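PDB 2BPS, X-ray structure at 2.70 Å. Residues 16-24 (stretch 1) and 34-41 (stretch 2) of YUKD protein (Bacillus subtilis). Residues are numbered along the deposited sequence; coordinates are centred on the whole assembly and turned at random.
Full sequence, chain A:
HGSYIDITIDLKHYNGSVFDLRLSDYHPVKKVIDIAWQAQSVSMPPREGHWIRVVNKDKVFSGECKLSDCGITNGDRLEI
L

Stretch 1 16-24: GSVFDLRLS
Stretch 2 (34-41) DIAWQAQS

A strand lies across a helix here, and side-chain packing holds the two together; no hydrogen bond passes between them. The strand, running through to Ser 24, is extended, with phi from -149° to -75° and psi from 118° to 169° over Val 18 to Ser 24. The helix enters from earlier in the chain and continues through Ala 39 with phi near -60° and psi between -35° and -55°. Their axes approach to 10.6 Å, and their N-to-C directions differ by 123°, so the chains run obliquely against each other. The register is set by three CA pairs: the CA atoms of Ser 17 and Gln 40 lie 7.9 Å apart, those of Phe 19 and Ala 36 8.4 Å, and those of Leu 21 and Ile 35 8.9 Å. Strand numbers thus rise as helix numbers fall.

The strand's rule is alternation. Ser 17, Phe 19, Leu 21 and Leu 23 point their CA-to-CB bonds toward the helix, while Val 18 (chi1 t) points away. Asp 20 and Arg 22 stay out of reach and are exposed, where charge is affordable; both find hydrogen bonds elsewhere in the structure. Before the strand, Gly 16 has phi 80° and psi 11°, a positive phi that favours glycine.

Backbone hydrogen bonds carry the helix to its end: Gln 38 N to Asp 34 O at 3.1 Å, Ala 39 N to Ile 35 O at 2.9 Å, and Gln 40 N to Ala 36 O at 2.9 Å. Gln 40 then leaves helical geometry, at phi -101° and psi 166°.

Apolar packing centres on Phe 19 and Ile 35. Phe 19, with chi1 65° (p) and chi2 -74°, gives up 80 Å² to the second stretch, the largest share of any residue. Its ring reaches the helix backbone, with Phe 19 CZ 3.6 Å from Ala 36 CA and 3.9 Å from Ala 36 CB. The small methyl of Ala 36, pointing sideways, suits so close an approach. Ile 35 (chi1 m, chi2 t) serves three strand residues with an extended, branched side chain. Its CG2 meets Phe 19 CE2 at 4.5 Å, and its CD1 lies 4.2 Å from Leu 21 CD1 and 4.4 Å from Leu 23 CD1. The leucines differ in rotamer: Leu 21 has chi1 t with chi2 at -117°, between wells, whereas Leu 23 is p, t.

The polar end of the contact is built by Gln 40, which buries 78 Å². With chi1 -114°, between wells, and chi2 73° (p), its side chain lies against the start of stretch 1. Ser 17 OG (chi1 p) sits 3.1 Å from Gln 40 CG, a tight contact with an aliphatic carbon, while the hydroxyl is hydrogen-bonded to a residue adjoining the stretches. The Gln 40 amide reaches the Phe 19 ring obliquely.

In all, 324 Å² is buried, summed over both sides.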

# COMPACT_ATOMS: atom_id res chain seq x y z
N GLY A 16 -9.67 -10.08 0.47
CA GLY A 16 -9.01 -10.52 1.69
C GLY A 16 -7.62 -11.13 1.60
O GLY A 16 -7.13 -11.69 2.59
N SER A 17 -6.95 -11.04 0.45
CA SER A 17 -5.62 -11.63 0.35
C SER A 17 -4.52 -10.75 0.97
O SER A 17 -4.77 -9.62 1.40
CB SER A 17 -5.29 -11.97 -1.11
OG SER A 17 -5.62 -10.90 -1.98
N VAL A 18 -3.31 -11.28 1.01
CA VAL A 18 -2.19 -10.55 1.59
C VAL A 18 -0.89 -10.93 0.91
O VAL A 18 -0.52 -12.10 0.90
CB VAL A 18 -2.04 -10.89 3.07
CG1 VAL A 18 -0.78 -10.27 3.62
CG2 VAL A 18 -3.24 -10.43 3.83
N PHE A 19 -0.19 -9.96 0.34
CA PHE A 19 1.07 -10.27 -0.31
C PHE A 19 2.17 -9.31 0.11
O PHE A 19 1.90 -8.25 0.65
CB PHE A 19 0.91 -10.24 -1.82
CG PHE A 19 0.58 -8.90 -2.36
CD1 PHE A 19 -0.69 -8.37 -2.21
CD2 PHE A 19 1.54 -8.15 -3.04
CE1 PHE A 19 -1.01 -7.11 -2.72
CE2 PHE A 19 1.23 -6.89 -3.55
CZ PHE A 19 -0.05 -6.37 -3.40
N ASP A 20 3.42 -9.70 -0.12
CA ASP A 20 4.56 -8.85 0.21
C ASP A 20 5.05 -8.14 -1.04
O ASP A 20 4.97 -8.68 -2.15
CB ASP A 20 5.68 -9.67 0.86
CG ASP A 20 5.35 -10.10 2.28
OD1 ASP A 20 4.42 -9.50 2.86
OD2 ASP A 20 6.01 -11.01 2.82
N LEU A 21 5.56 -6.93 -0.87
CA LEU A 21 6.02 -6.13 -2.00
C LEU A 21 7.30 -5.35 -1.70
O LEU A 21 7.48 -4.87 -0.59
CB LEU A 21 4.90 -5.15 -2.38
CG LEU A 21 4.82 -4.26 -3.63
CD1 LEU A 21 4.83 -2.80 -3.22
CD2 LEU A 21 5.94 -4.61 -4.58
N ARG A 22 8.19 -5.27 -2.68
CA ARG A 22 9.42 -4.50 -2.54
C ARG A 22 9.44 -3.46 -3.65
O ARG A 22 9.47 -3.81 -4.84
CB ARG A 22 10.67 -5.37 -2.67
CG ARG A 22 11.94 -4.51 -2.79
CD ARG A 22 13.19 -5.34 -2.91
NE ARG A 22 13.46 -6.07 -1.68
CZ ARG A 22 14.47 -6.93 -1.53
NH1 ARG A 22 14.64 -7.55 -0.38
NH2 ARG A 22 15.30 -7.16 -2.54
N LEU A 23 9.44 -2.19 -3.27
CA LEU A 23 9.47 -1.12 -4.26
C LEU A 23 10.20 0.09 -3.70
O LEU A 23 10.50 0.16 -2.51
CB LEU A 23 8.04 -0.72 -4.65
CG LEU A 23 7.30 0.27 -3.75
CD1 LEU A 23 5.96 0.61 -4.38
CD2 LEU A 23 7.12 -0.31 -2.36
N SER A 24 10.49 1.04 -4.59
CA SER A 24 11.18 2.26 -4.19
C SER A 24 10.22 3.18 -3.45
O SER A 24 9.10 3.43 -3.90
CB SER A 24 11.74 2.97 -5.41
OG SER A 24 12.39 4.16 -5.02
N ASP A 34 -2.08 0.14 -7.48
CA ASP A 34 -2.03 -0.28 -8.88
C ASP A 34 -1.48 -1.70 -8.91
O ASP A 34 -2.06 -2.60 -9.52
CB ASP A 34 -1.11 0.64 -9.67
CG ASP A 34 -1.58 2.08 -9.65
OD1 ASP A 34 -0.83 2.94 -10.16
OD2 ASP A 34 -2.70 2.35 -9.13
N ILE A 35 -0.34 -1.88 -8.26
CA ILE A 35 0.32 -3.16 -8.18
C ILE A 35 -0.61 -4.22 -7.59
O ILE A 35 -0.71 -5.33 -8.11
CB ILE A 35 1.59 -3.06 -7.32
CG1 ILE A 35 2.54 -2.05 -7.96
CG2 ILE A 35 2.24 -4.43 -7.18
CD1 ILE A 35 3.86 -1.93 -7.26
N ALA A 36 -1.28 -3.86 -6.50
CA ALA A 36 -2.19 -4.79 -5.84
C ALA A 36 -3.19 -5.36 -6.83
O ALA A 36 -3.37 -6.57 -6.90
CB ALA A 36 -2.91 -4.10 -4.72
N TRP A 37 -3.83 -4.49 -7.61
CA TRP A 37 -4.82 -4.94 -8.58
C TRP A 37 -4.25 -5.77 -9.72
O TRP A 37 -4.91 -6.70 -10.18
CB TRP A 37 -5.63 -3.74 -9.10
CG TRP A 37 -6.99 -3.62 -8.42
CD1 TRP A 37 -8.22 -3.91 -8.97
CD2 TRP A 37 -7.25 -3.31 -7.04
NE1 TRP A 37 -9.21 -3.81 -8.02
CE2 TRP A 37 -8.64 -3.45 -6.82
CE3 TRP A 37 -6.43 -2.95 -5.96
CZ2 TRP A 37 -9.24 -3.23 -5.58
CZ3 TRP A 37 -7.03 -2.73 -4.71
CH2 TRP A 37 -8.42 -2.88 -4.54
N GLN A 38 -3.04 -5.45 -10.16
CA GLN A 38 -2.38 -6.21 -11.23
C GLN A 38 -2.08 -7.62 -10.70
O GLN A 38 -2.50 -8.61 -11.27
CB GLN A 38 -1.06 -5.53 -11.66
CG GLN A 38 -1.20 -4.20 -12.43
CD GLN A 38 0.16 -3.54 -12.82
OE1 GLN A 38 1.06 -4.19 -13.36
NE2 GLN A 38 0.29 -2.23 -12.57
N ALA A 39 -1.38 -7.68 -9.58
CA ALA A 39 -0.99 -8.95 -8.96
C ALA A 39 -2.10 -9.90 -8.47
O ALA A 39 -2.00 -11.11 -8.67
CB ALA A 39 -0.02 -8.67 -7.82
N GLN A 40 -3.13 -9.36 -7.82
CA GLN A 40 -4.19 -10.20 -7.28
C GLN A 40 -5.47 -10.26 -8.11
O GLN A 40 -5.68 -9.46 -9.02
CB GLN A 40 -4.53 -9.78 -5.85
CG GLN A 40 -4.18 -10.83 -4.78
CD GLN A 40 -2.68 -10.98 -4.52
OE1 GLN A 40 -1.88 -11.18 -5.43
NE2 GLN A 40 -2.30 -10.88 -3.25
N SER A 41 -6.31 -11.24 -7.77
CA SER A 41 -7.58 -11.46 -8.45
C SER A 41 -8.67 -10.64 -7.79
O SER A 41 -9.66 -11.18 -7.29
CB SER A 41 -7.96 -12.94 -8.39
OG SER A 41 -6.91 -13.76 -8.86